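Local coordinates for hydrolase, putative (PDB 2B30), which is of unknown function but belongs to the Cof-like branch of the HAD superfamily, binds calcium and may be a magnesium-dependent phosphatase, at residues 113-116 against 117-121; 131-135 against 136-140; 263-266 against 267-270; 52-55 against 56-60; 184-187 against 188-192. All blocks are in the same frame, centred on the assembly; numbering follows the deposited sequence.

Overall arrangement
Contact 1 lies where the chain passes from the eight-stranded sheet to helix 117-129, which packs on the six-stranded sheet; contacts 2 and 5 belong to that second sheet, contacts 3 and 4 to the eight-stranded side that carries the calcium site. Contacts 1 and 2 touch through Y120 and F138, bracketing helix 117-129, and contacts 2 and 5 through Q135 and V185, on neighbouring strand ends. Contacts 1 to 3 are buried, contact 4 partly, and contact 5 lies at the surface. A hydroxyl-to-carbonyl bond leads contact 2; contact 3 has an amide bonded at both ends to backbone, near the metal; contact 4 combines isoleucine packing with loosely matched charges.

Contact 1 (113-116 against 117-121); sequences ETIE and TDVYA
The carbonyl O of E116 accepts the backbone N-H of Y120 at 2.7 Å (N-H...O 155°), the bond that opens the first turn of helix 117-129. E116 itself occupies the N-cap position. Beneath this turn the branches of I115 do the packing. Its chi1 of -64° puts CG1 beside the backbone N and leaves CG2 anti to it; the CG2 methyl reaches the start of the helix and rests 3.9 Å from Y120 CB and 4.2 Å from V119 CB. The I115 and Y120 side chains cross at about a right angle, and the other arm of I115 brings CD1 to the edge of the phenol ring, near its plane. Y120 CG is anti to its own backbone N (chi1 -179°), which carries the ring off the turn into apolar surroundings formed by F138 and M179. V119 turns a methyl back, CG2 standing 4.1 Å from E116 CB, while I115 and V119 share L206 of strand 206-210 as a neighbour. On the side facing the second subunit the E116 chain bends at its second torsion, and OE1 of E116 stays 6.2 Å from OD1 of D118. T178 completes the strand-to-helix passage by hydrogen bonding to the carbonyl of I115. The chemistry is thus divided: apolar branches fasten the turn inward against the sheet, while the acids meet the second subunit, where D118 has K260 of that subunit as a weak, distant ion-pair partner and E116 packs on its D241.

Contact 2 (131-135 against 136-140); sequences NLVNQ and TIFHR
Between L132 and T136 the chain makes a tight turn into strand 136-140, in which T136 N gives a weak 3.4 Å hydrogen bond to V133 O. The stronger grip is from the T136 hydroxyl: OG1 donates to L132 O at 2.7 Å, approaching from above the carbonyl plane, 45° out of it. From the opposite face the same oxygen receives Q135 N at 3.2 Å, so L132 O is held by two donors. With chi1 of T136 at -65°, OG1 lies beside the backbone N, turned back to the loop, while the CG2 methyl is set over one face of the F138 ring, 3.6 Å above its plane and offset toward the rim. V133 meets the same ring elsewhere: its O lies near the ring plane at the edge, 4.0 Å from F138 CE2, and its CG1 is 4.2 Å from F138 CZ. I124 of helix 117-129 also packs on the phenyl group. The Q135 side chain turns from the loop to the neighbouring strand end, where NE2 donates to the carbonyl of V185. Upstream, N131, with its positive phi, is the C-prime residue of a Schellman motif, closed by L132 N to L127 O and N131 N to V128 O. The whole is a helix-to-strand connection: Schellman ending, short turn, then an inner strand of the six-stranded cap sheet.

Contact 3 (263-266 against 267-270); sequences FAVA and NATD
The carboxamide of N267 receives V265 over one face: CG2 of V265 is nearly equidistant from the group's atoms, 3.7 Å from OD1 and 3.8 Å from ND2, and V265 CB stands 3.5 Å from OD1. The polar ends of the amide face other partners, OD1 accepting the backbone N-H of H284 and ND2 donating to the carbonyl of G36. This placement follows from the first torsion of N267 (chi1 51°), which sets CG between the backbone N and the carbonyl carbon and folds the amide back over V265, two residues back. The fold-back sits on a type I beta turn from V265 to A268, closed by A268 N to V265 O at 2.8 Å. Small groups pack beside the turn, A268 CB lying 3.8 Å from A264 CB and 4.1 Å from V265 CG2. V265 also reaches D248, a ligand of the calcium ion, its side chain coming within about 4 Å of that aspartate's; A288 of helix 288-297 touches it as well. The turn carries strand 261-264 of the core sheet toward helix 270-275. A flat amide with both ends bonded to backbone and one face covered by a methyl has little freedom to rotate, so N267 ties this turn to G36 in helix 34-38, next in sequence to the metal ligand D35, and to the chain at H284.

Contact 4 (52-55 against 56-60); sequences DAIK and EAIEK
I54 and I58, one turn apart on the amphipathic alpha helix 48-60, form the apolar side of this contact: I54 CG2 lies 3.8 Å from I58 CD1, the two branches crossing obliquely. Both isoleucines have CG1 beside the backbone N, and in I58 (chi1 -66°) this directs the terminal methyl back along the helix to its neighbour. The compact face continues with A53 and A57, whose short side chains admit helix 288-297: L293 packs on A53, and F297 on A57 and on E56. I54, A53 and A57 are buried, but the apolar face opens toward I58, which is partly exposed. The backbone is regular, with i to i+4 bonds from E56 N to D52 O, A57 N to A53 O, I58 N to I54 O (3.0 Å) and E59 N to K55 O. On the outer side matters are looser. K55 runs out extended, CG anti to its backbone N, and bends at the end, where NZ gives a hydrogen bond to the carbonyl of K86. Its approach to E59 is mostly by aliphatic carbons: K55 CG is 3.8 Å from OE2 of E59, whereas K55 NZ and E59 OE2 are 4.3 Å apart, beyond a salt bridge. E59 curls back over the turn, its CG 3.3 Å from K55 O. D52 is likewise held loosely, in a weak, long ion pair with K86. Further along the exposed flank E56, also extended, comes to K60 in a long salt bridge, with NZ of K60 3.8 Å from OE2 of E56.

Contact 5 (184-187 against 188-192); sequences IVLD and PSESK
D187 and E190 make the first shell: the carbonyl O of D187 takes the N-H of E190 in a weak hydrogen bond, 2.7 Å between O and N. Alongside it the side chains pack by their carbons, E190 CG lying 3.7 Å from D187 CB. The first torsion of E190 (chi1 45°) folds its chain back over the turn in this way, yet the two carboxylates stay apart, OD2 of D187 being 5.5 Å from OE2 of E190. These like charges stand at the surface. In D187 a chi1 of -166° swings the carboxylate beside the P188 ring, and OD1 is 3.6 Å from OG of S189. On the inner side L186 meets the first residue of the helix: its CB is 3.8 Å from OG of S191, and its CD2 is 4.0 Å from CA of S191. The S191 hydroxyl is anchored elsewhere, hydrogen-bonded to the carbonyl of G214, which holds the start of the helix against the neighbouring loop. A second shell fixes L186: its N-H bonds to ND1 of H215, I195 packs on it from one turn further along the helix, and Q135 touches both L186 and E190. V185, just before, is joined through its backbone N to the carbonyl of Q135. E190 stands at the N-cap of helix 191-201, and the sequence from D187 to E190 is the tight turn of a strand-to-helix connection, linking strand 181-184 of the six-stranded cap sheet to the helix that follows it.

Contact 1 (113-116 against 117-121)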
loop_
_atom_site.group_PDB
_atom_site.type_symbol
_atom_site.label_atom_id
_atom_site.label_comp_id
_atom_site.label_asym_id
_atom_site.label_seq_id
_atom_site.Cartn_x
_atom_site.Cartn_y
_atom_site.Cartn_z
ATOM N N GLU A 113 6.407 -0.627 15.150
ATOM C CA GLU A 113 6.793 -1.892 14.519
ATOM C C GLU A 113 8.304 -2.035 14.374
ATOM O O GLU A 113 8.959 -1.176 13.793
ATOM C CB GLU A 113 6.112 -2.059 13.161
ATOM C CG GLU A 113 4.605 -2.311 13.271
ATOM C CD GLU A 113 4.264 -3.548 14.083
ATOM O OE1 GLU A 113 4.494 -4.668 13.581
ATOM O OE2 GLU A 113 3.771 -3.396 15.222
ATOM N N THR A 114 8.846 -3.129 14.903
ATOM C CA THR A 114 10.266 -3.441 14.757
ATOM C C THR A 114 10.475 -4.630 13.833
ATOM O O THR A 114 9.606 -5.501 13.713
ATOM C CB THR A 114 10.903 -3.793 16.094
ATOM O OG1 THR A 114 10.210 -4.911 16.660
ATOM C CG2 THR A 114 10.851 -2.601 17.036
ATOM N N ILE A 115 11.649 -4.675 13.215
ATOM C CA ILE A 115 11.987 -5.753 12.310
ATOM C C ILE A 115 11.856 -7.078 13.049
ATOM O O ILE A 115 12.133 -7.159 14.231
ATOM C CB ILE A 115 13.411 -5.586 11.735
ATOM C CG1 ILE A 115 13.494 -4.315 10.878
ATOM C CG2 ILE A 115 13.793 -6.789 10.889
ATOM C CD1 ILE A 115 14.873 -3.731 10.782
ATOM N N GLU A 116 11.387 -8.101 12.352
ATOM C CA GLU A 116 11.277 -9.435 12.912
ATOM C C GLU A 116 12.664 -9.916 13.326
ATOM O O GLU A 116 13.639 -9.711 12.596
ATOM C CB GLU A 116 10.673 -10.403 11.884
ATOM C CG GLU A 116 9.198 -10.163 11.551
ATOM C CD GLU A 116 8.955 -9.190 10.392
ATOM O OE1 GLU A 116 9.892 -8.469 9.965
ATOM O OE2 GLU A 116 7.804 -9.148 9.903
ATOM N N THR A 117 12.751 -10.566 14.482
ATOM C CA THR A 117 14.051 -10.910 15.075
ATOM C C THR A 117 14.859 -11.947 14.262
ATOM O O THR A 117 16.084 -11.937 14.286
ATOM C CB THR A 117 13.898 -11.429 16.517
ATOM O OG1 THR A 117 13.347 -12.741 16.482
ATOM C CG2 THR A 117 12.993 -10.522 17.350
ATOM N N ASP A 118 14.183 -12.846 13.553
ATOM C CA ASP A 118 14.884 -13.799 12.683
ATOM C C ASP A 118 15.458 -13.070 11.463
ATOM O O ASP A 118 16.603 -13.298 11.081
ATOM C CB ASP A 118 13.984 -14.988 12.284
ATOM C CG ASP A 118 12.717 -14.566 11.524
ATOM O OD1 ASP A 118 11.796 -13.984 12.143
ATOM O OD2 ASP A 118 12.624 -14.839 10.305
ATOM N N VAL A 119 14.678 -12.161 10.882
ATOM C CA VAL A 119 15.155 -11.345 9.751
ATOM C C VAL A 119 16.243 -10.374 10.204
ATOM O O VAL A 119 17.208 -10.156 9.481
ATOM C CB VAL A 119 14.008 -10.537 9.067
ATOM C CG1 VAL A 119 14.544 -9.753 7.868
ATOM C CG2 VAL A 119 12.884 -11.459 8.621
ATOM N N TYR A 120 16.086 -9.787 11.389
ATOM C CA TYR A 120 17.080 -8.834 11.898
ATOM C C TYR A 120 18.422 -9.516 12.119
ATOM O O TYR A 120 19.455 -8.975 11.746
ATOM C CB TYR A 120 16.618 -8.169 13.195
ATOM C CG TYR A 120 17.613 -7.164 13.734
ATOM C CD1 TYR A 120 17.682 -5.871 13.213
ATOM C CD2 TYR A 120 18.496 -7.508 14.762
ATOM C CE1 TYR A 120 18.606 -4.945 13.705
ATOM C CE2 TYR A 120 19.422 -6.593 15.256
ATOM C CZ TYR A 120 19.469 -5.311 14.726
ATOM O OH TYR A 120 20.377 -4.401 15.228
ATOM N N ALA A 121 18.399 -10.703 12.719
ATOM C CA ALA A 121 19.611 -11.510 12.897
ATOM C C ALA A 121 20.292 -11.747 11.555
ATOM O O ALA A 121 21.513 -11.604 11.424
ATOM C CB ALA A 121 19.287 -12.834 13.553
#

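Contact 2 (131-135 against 136-140)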
loop_
_atom_site.group_PDB
_atom_site.type_symbol
_atom_site.label_atom_id
_atom_site.label_comp_id
_atom_site.label_asym_id
_atom_site.label_seq_id
_atom_site.Cartn_x
_atom_site.Cartn_y
_atom_site.Cartn_z
ATOM N N ASN A 131 30.945 -6.022 5.694
ATOM C CA ASN A 131 31.529 -4.895 6.439
ATOM C C ASN A 131 30.823 -3.544 6.192
ATOM O O ASN A 131 31.435 -2.542 5.816
ATOM C CB ASN A 131 33.048 -4.807 6.193
ATOM C CG ASN A 131 33.851 -5.677 7.162
ATOM O OD1 ASN A 131 33.828 -6.908 7.089
ATOM N ND2 ASN A 131 34.565 -5.031 8.076
ATOM N N LEU A 132 29.515 -3.546 6.420
ATOM C CA LEU A 132 28.692 -2.342 6.333
ATOM C C LEU A 132 28.222 -1.842 7.705
ATOM O O LEU A 132 27.685 -0.739 7.807
ATOM C CB LEU A 132 27.488 -2.607 5.423
ATOM C CG LEU A 132 27.808 -2.495 3.926
ATOM C CD1 LEU A 132 26.711 -3.127 3.072
ATOM C CD2 LEU A 132 28.056 -1.022 3.524
ATOM N N VAL A 133 28.445 -2.643 8.747
ATOM C CA VAL A 133 28.061 -2.279 10.109
ATOM C C VAL A 133 28.683 -0.953 10.613
ATOM O O VAL A 133 28.019 -0.200 11.339
ATOM C CB VAL A 133 28.402 -3.415 11.099
ATOM C CG1 VAL A 133 28.152 -2.984 12.547
ATOM C CG2 VAL A 133 27.596 -4.658 10.774
ATOM N N ASN A 134 29.935 -0.663 10.242
ATOM C CA ASN A 134 30.606 0.570 10.707
ATOM C C ASN A 134 30.207 1.839 9.929
ATOM O O ASN A 134 30.845 2.881 10.079
ATOM C CB ASN A 134 32.143 0.416 10.748
ATOM C CG ASN A 134 32.618 -0.743 11.660
ATOM O OD1 ASN A 134 32.051 -1.003 12.729
ATOM N ND2 ASN A 134 33.679 -1.433 11.228
ATOM N N GLN A 135 29.147 1.759 9.122
ATOM C CA GLN A 135 28.570 2.951 8.480
ATOM C C GLN A 135 27.038 2.932 8.527
ATOM O O GLN A 135 26.366 3.567 7.698
ATOM C CB GLN A 135 29.072 3.067 7.043
ATOM C CG GLN A 135 28.947 1.788 6.250
ATOM C CD GLN A 135 29.764 1.811 4.988
ATOM O OE1 GLN A 135 30.857 1.247 4.939
ATOM N NE2 GLN A 135 29.250 2.474 3.962
ATOM N N THR A 136 26.506 2.234 9.530
ATOM C CA THR A 136 25.070 1.975 9.666
ATOM C C THR A 136 24.515 2.608 10.943
ATOM O O THR A 136 25.024 2.357 12.028
ATOM C CB THR A 136 24.804 0.452 9.695
ATOM O OG1 THR A 136 25.174 -0.110 8.434
ATOM C CG2 THR A 136 23.327 0.137 9.976
ATOM N N ILE A 137 23.466 3.418 10.812
ATOM C CA ILE A 137 22.834 4.052 11.976
ATOM C C ILE A 137 21.647 3.219 12.448
ATOM O O ILE A 137 20.687 3.011 11.708
ATOM C CB ILE A 137 22.375 5.495 11.676
ATOM C CG1 ILE A 137 23.537 6.304 11.108
ATOM C CG2 ILE A 137 21.857 6.156 12.957
ATOM C CD1 ILE A 137 23.140 7.608 10.492
ATOM N N PHE A 138 21.723 2.752 13.687
ATOM C CA PHE A 138 20.740 1.815 14.233
ATOM C C PHE A 138 19.678 2.565 15.018
ATOM O O PHE A 138 20.008 3.250 15.987
ATOM C CB PHE A 138 21.435 0.812 15.141
ATOM C CG PHE A 138 22.401 -0.075 14.420
ATOM C CD1 PHE A 138 22.050 -1.373 14.081
ATOM C CD2 PHE A 138 23.665 0.390 14.075
ATOM C CE1 PHE A 138 22.935 -2.193 13.422
ATOM C CE2 PHE A 138 24.558 -0.430 13.413
ATOM C CZ PHE A 138 24.193 -1.724 13.083
ATOM N N HIS A 139 18.418 2.442 14.599
ATOM C CA HIS A 139 17.330 3.224 15.182
ATOM C C HIS A 139 16.385 2.348 15.998
ATOM O O HIS A 139 15.914 1.327 15.505
ATOM C CB HIS A 139 16.525 3.916 14.079
ATOM C CG HIS A 139 17.249 5.038 13.399
ATOM N ND1 HIS A 139 17.177 6.343 13.835
ATOM C CD2 HIS A 139 18.030 5.056 12.290
ATOM C CE1 HIS A 139 17.887 7.115 13.031
ATOM N NE2 HIS A 139 18.411 6.360 12.083
ATOM N N ARG A 140 16.108 2.750 17.237
ATOM C CA ARG A 140 15.036 2.142 18.042
ATOM C C ARG A 140 14.289 3.236 18.784
ATOM O O ARG A 140 14.871 3.932 19.619
ATOM C CB ARG A 140 15.581 1.124 19.044
ATOM C CG ARG A 140 14.509 0.393 19.849
ATOM C CD ARG A 140 13.772 -0.678 19.025
ATOM N NE ARG A 140 12.708 -1.332 19.794
ATOM C CZ ARG A 140 11.527 -0.777 20.072
ATOM N NH1 ARG A 140 11.219 0.431 19.630
ATOM N NH2 ARG A 140 10.638 -1.441 20.795
#

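Contact 3 (263-266 against 267-270)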
loop_
_atom_site.group_PDB
_atom_site.type_symbol
_atom_site.label_atom_id
_atom_site.label_comp_id
_atom_site.label_asym_id
_atom_site.label_seq_id
_atom_site.Cartn_x
_atom_site.Cartn_y
_atom_site.Cartn_z
ATOM N N PHE A 263 0.566 16.348 -3.768
ATOM C CA PHE A 263 1.393 17.329 -4.439
ATOM C C PHE A 263 2.863 16.989 -4.309
ATOM O O PHE A 263 3.334 16.682 -3.214
ATOM C CB PHE A 263 1.101 18.708 -3.854
ATOM C CG PHE A 263 -0.277 19.201 -4.169
ATOM C CD1 PHE A 263 -0.523 19.917 -5.330
ATOM C CD2 PHE A 263 -1.337 18.923 -3.326
ATOM C CE1 PHE A 263 -1.805 20.360 -5.632
ATOM C CE2 PHE A 263 -2.614 19.362 -3.624
ATOM C CZ PHE A 263 -2.847 20.079 -4.783
ATOM N N ALA A 264 3.581 17.033 -5.431
ATOM C CA ALA A 264 5.036 16.852 -5.419
ATOM C C ALA A 264 5.732 18.190 -5.607
ATOM O O ALA A 264 5.376 18.963 -6.485
ATOM C CB ALA A 264 5.466 15.884 -6.486
ATOM N N VAL A 265 6.721 18.468 -4.765
ATOM C CA VAL A 265 7.506 19.696 -4.901
ATOM C C VAL A 265 8.235 19.724 -6.243
ATOM O O VAL A 265 8.505 18.680 -6.839
ATOM C CB VAL A 265 8.542 19.868 -3.755
ATOM C CG1 VAL A 265 7.890 20.430 -2.509
ATOM C CG2 VAL A 265 9.255 18.550 -3.440
ATOM N N ALA A 266 8.544 20.933 -6.707
ATOM C CA ALA A 266 9.313 21.143 -7.942
ATOM C C ALA A 266 10.599 20.324 -7.971
ATOM O O ALA A 266 11.000 19.818 -9.030
ATOM C CB ALA A 266 9.647 22.605 -8.092
ATOM N N ASN A 267 11.242 20.192 -6.811
ATOM C CA ASN A 267 12.471 19.394 -6.698
ATOM C C ASN A 267 12.252 17.888 -6.490
ATOM O O ASN A 267 13.196 17.157 -6.216
ATOM C CB ASN A 267 13.368 19.941 -5.584
ATOM C CG ASN A 267 12.639 20.124 -4.270
ATOM O OD1 ASN A 267 11.838 21.045 -4.114
ATOM N ND2 ASN A 267 12.936 19.271 -3.306
ATOM N N ALA A 268 11.019 17.415 -6.640
ATOM C CA ALA A 268 10.727 16.015 -6.385
ATOM C C ALA A 268 11.398 15.130 -7.411
ATOM O O ALA A 268 11.763 15.576 -8.492
ATOM C CB ALA A 268 9.238 15.770 -6.386
ATOM N N THR A 269 11.556 13.863 -7.056
ATOM C CA THR A 269 12.100 12.877 -7.965
ATOM C C THR A 269 11.066 12.568 -9.043
ATOM O O THR A 269 9.876 12.717 -8.809
ATOM C CB THR A 269 12.533 11.603 -7.205
ATOM O OG1 THR A 269 13.249 10.748 -8.099
ATOM C CG2 THR A 269 11.339 10.844 -6.640
ATOM N N ASP A 270 11.518 12.155 -10.224
ATOM C CA ASP A 270 10.610 11.944 -11.366
ATOM C C ASP A 270 9.457 11.032 -11.025
ATOM O O ASP A 270 8.332 11.274 -11.444
ATOM C CB ASP A 270 11.345 11.358 -12.571
ATOM C CG ASP A 270 12.165 12.388 -13.306
ATOM O OD1 ASP A 270 11.877 13.595 -13.160
ATOM O OD2 ASP A 270 13.098 11.985 -14.039
#

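Contact 4 (52-55 against 56-60)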
loop_
_atom_site.group_PDB
_atom_site.type_symbol
_atom_site.label_atom_id
_atom_site.label_comp_id
_atom_site.label_asym_id
_atom_site.label_seq_id
_atom_site.Cartn_x
_atom_site.Cartn_y
_atom_site.Cartn_z
ATOM N N ASP A 52 5.377 29.679 9.717
ATOM C CA ASP A 52 4.138 30.470 9.802
ATOM C C ASP A 52 2.965 29.721 9.195
ATOM O O ASP A 52 1.845 29.804 9.686
ATOM C CB ASP A 52 4.289 31.819 9.079
ATOM C CG ASP A 52 5.276 32.738 9.763
ATOM O OD1 ASP A 52 5.109 33.006 10.976
ATOM O OD2 ASP A 52 6.220 33.196 9.083
ATOM N N ALA A 53 3.232 29.007 8.105
ATOM C CA ALA A 53 2.194 28.253 7.404
ATOM C C ALA A 53 1.594 27.221 8.340
ATOM O O ALA A 53 0.374 27.130 8.480
ATOM C CB ALA A 53 2.767 27.575 6.171
ATOM N N ILE A 54 2.468 26.459 8.990
ATOM C CA ILE A 54 2.036 25.483 9.959
ATOM C C ILE A 54 1.356 26.194 11.134
ATOM O O ILE A 54 0.279 25.777 11.578
ATOM C CB ILE A 54 3.207 24.615 10.425
ATOM C CG1 ILE A 54 3.689 23.741 9.258
ATOM C CG2 ILE A 54 2.785 23.739 11.615
ATOM C CD1 ILE A 54 5.032 23.091 9.484
ATOM N N LYS A 55 1.969 27.281 11.609
ATOM C CA LYS A 55 1.393 28.088 12.693
ATOM C C LYS A 55 -0.047 28.430 12.389
ATOM O O LYS A 55 -0.921 28.217 13.218
ATOM C CB LYS A 55 2.191 29.375 12.901
ATOM C CG LYS A 55 1.772 30.214 14.099
ATOM C CD LYS A 55 2.676 31.441 14.249
ATOM C CE LYS A 55 2.210 32.382 15.366
ATOM N NZ LYS A 55 2.696 31.992 16.729
ATOM N N GLU A 56 -0.296 28.933 11.187
ATOM C CA GLU A 56 -1.636 29.363 10.814
ATOM C C GLU A 56 -2.575 28.168 10.630
ATOM O O GLU A 56 -3.746 28.235 11.017
ATOM C CB GLU A 56 -1.592 30.215 9.545
ATOM C CG GLU A 56 -2.885 30.987 9.264
ATOM C CD GLU A 56 -2.787 31.900 8.048
ATOM O OE1 GLU A 56 -1.674 32.062 7.502
ATOM O OE2 GLU A 56 -3.828 32.458 7.635
ATOM N N ALA A 57 -2.052 27.076 10.064
ATOM C CA ALA A 57 -2.839 25.856 9.817
ATOM C C ALA A 57 -3.438 25.318 11.110
ATOM O O ALA A 57 -4.596 24.913 11.144
ATOM C CB ALA A 57 -1.978 24.788 9.150
ATOM N N ILE A 58 -2.638 25.338 12.174
ATOM C CA ILE A 58 -3.078 24.894 13.501
ATOM C C ILE A 58 -4.115 25.857 14.083
ATOM O O ILE A 58 -5.083 25.432 14.706
ATOM C CB ILE A 58 -1.884 24.749 14.458
ATOM C CG1 ILE A 58 -0.990 23.611 13.981
ATOM C CG2 ILE A 58 -2.354 24.467 15.874
ATOM C CD1 ILE A 58 0.401 23.664 14.510
ATOM N N GLU A 59 -3.922 27.150 13.859
ATOM C CA GLU A 59 -4.913 28.151 14.266
ATOM C C GLU A 59 -6.212 28.089 13.450
ATOM O O GLU A 59 -7.293 28.275 13.991
ATOM C CB GLU A 59 -4.290 29.540 14.195
ATOM C CG GLU A 59 -3.149 29.686 15.192
ATOM C CD GLU A 59 -2.300 30.918 14.979
ATOM O OE1 GLU A 59 -2.498 31.624 13.957
ATOM O OE2 GLU A 59 -1.426 31.165 15.844
ATOM N N LYS A 60 -6.104 27.815 12.156
ATOM C CA LYS A 60 -7.287 27.711 11.296
ATOM C C LYS A 60 -8.043 26.398 11.515
ATOM O O LYS A 60 -9.148 26.224 11.004
ATOM C CB LYS A 60 -6.902 27.834 9.815
ATOM C CG LYS A 60 -6.249 29.150 9.429
ATOM C CD LYS A 60 -7.239 30.186 8.945
ATOM C CE LYS A 60 -6.576 31.218 8.042
ATOM N NZ LYS A 60 -7.545 31.741 7.046
#

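Contact 5 (184-187 against 188-192)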
loop_
_atom_site.group_PDB
_atom_site.type_symbol
_atom_site.label_atom_id
_atom_site.label_comp_id
_atom_site.label_asym_id
_atom_site.label_seq_id
_atom_site.Cartn_x
_atom_site.Cartn_y
_atom_site.Cartn_z
ATOM N N ILE A 184 21.664 2.772 6.360
ATOM C CA ILE A 184 23.032 2.506 5.923
ATOM C C ILE A 184 23.526 3.714 5.117
ATOM O O ILE A 184 23.037 3.982 4.017
ATOM C CB ILE A 184 23.127 1.209 5.086
ATOM C CG1 ILE A 184 22.505 0.028 5.846
ATOM C CG2 ILE A 184 24.577 0.885 4.752
ATOM C CD1 ILE A 184 22.547 -1.287 5.078
ATOM N N VAL A 185 24.480 4.446 5.688
ATOM C CA VAL A 185 25.088 5.580 5.006
ATOM C C VAL A 185 26.049 5.054 3.946
ATOM O O VAL A 185 26.936 4.254 4.237
ATOM C CB VAL A 185 25.809 6.515 5.995
ATOM C CG1 VAL A 185 26.602 7.571 5.257
ATOM C CG2 VAL A 185 24.800 7.172 6.931
ATOM N N LEU A 186 25.848 5.498 2.713
ATOM C CA LEU A 186 26.532 4.926 1.564
ATOM C C LEU A 186 27.330 5.967 0.791
ATOM O O LEU A 186 26.955 7.141 0.701
ATOM C CB LEU A 186 25.525 4.217 0.644
ATOM C CG LEU A 186 25.526 2.677 0.610
ATOM C CD1 LEU A 186 25.930 2.029 1.920
ATOM C CD2 LEU A 186 24.163 2.142 0.157
ATOM N N ASP A 187 28.452 5.503 0.251
ATOM C CA ASP A 187 29.348 6.310 -0.549
ATOM C C ASP A 187 28.739 6.377 -1.946
ATOM O O ASP A 187 28.506 5.329 -2.558
ATOM C CB ASP A 187 30.717 5.622 -0.578
ATOM C CG ASP A 187 31.819 6.511 -1.100
ATOM O OD1 ASP A 187 31.551 7.345 -1.991
ATOM O OD2 ASP A 187 32.965 6.352 -0.626
ATOM N N PRO A 188 28.476 7.595 -2.465
ATOM C CA PRO A 188 27.762 7.718 -3.744
ATOM C C PRO A 188 28.333 6.863 -4.888
ATOM O O PRO A 188 27.678 6.706 -5.911
ATOM C CB PRO A 188 27.863 9.213 -4.068
ATOM C CG PRO A 188 28.894 9.761 -3.136
ATOM C CD PRO A 188 28.822 8.918 -1.918
ATOM N N SER A 189 29.543 6.336 -4.722
ATOM C CA SER A 189 30.063 5.293 -5.603
ATOM C C SER A 189 29.169 4.071 -5.529
ATOM O O SER A 189 28.491 3.719 -6.492
ATOM C CB SER A 189 31.477 4.860 -5.182
ATOM O OG SER A 189 32.391 5.932 -5.224
ATOM N N GLU A 190 29.152 3.466 -4.345
ATOM C CA GLU A 190 28.690 2.094 -4.155
ATOM C C GLU A 190 27.209 1.987 -3.758
ATOM O O GLU A 190 26.786 0.952 -3.249
ATOM C CB GLU A 190 29.594 1.386 -3.117
ATOM C CG GLU A 190 29.908 2.224 -1.857
ATOM C CD GLU A 190 30.279 1.389 -0.628
ATOM O OE1 GLU A 190 30.838 0.281 -0.794
ATOM O OE2 GLU A 190 30.017 1.851 0.508
ATOM N N SER A 191 26.419 3.035 -3.988
ATOM C CA SER A 191 24.973 2.965 -3.719
ATOM C C SER A 191 24.299 1.900 -4.585
ATOM O O SER A 191 23.829 0.873 -4.078
ATOM C CB SER A 191 24.295 4.307 -3.959
ATOM O OG SER A 191 24.593 5.192 -2.913
ATOM N N LYS A 192 24.272 2.150 -5.893
ATOM C CA LYS A 192 23.684 1.213 -6.837
ATOM C C LYS A 192 24.107 -0.236 -6.520
ATOM O O LYS A 192 23.252 -1.131 -6.454
ATOM C CB LYS A 192 24.055 1.597 -8.281
ATOM C CG LYS A 192 23.346 2.842 -8.807
#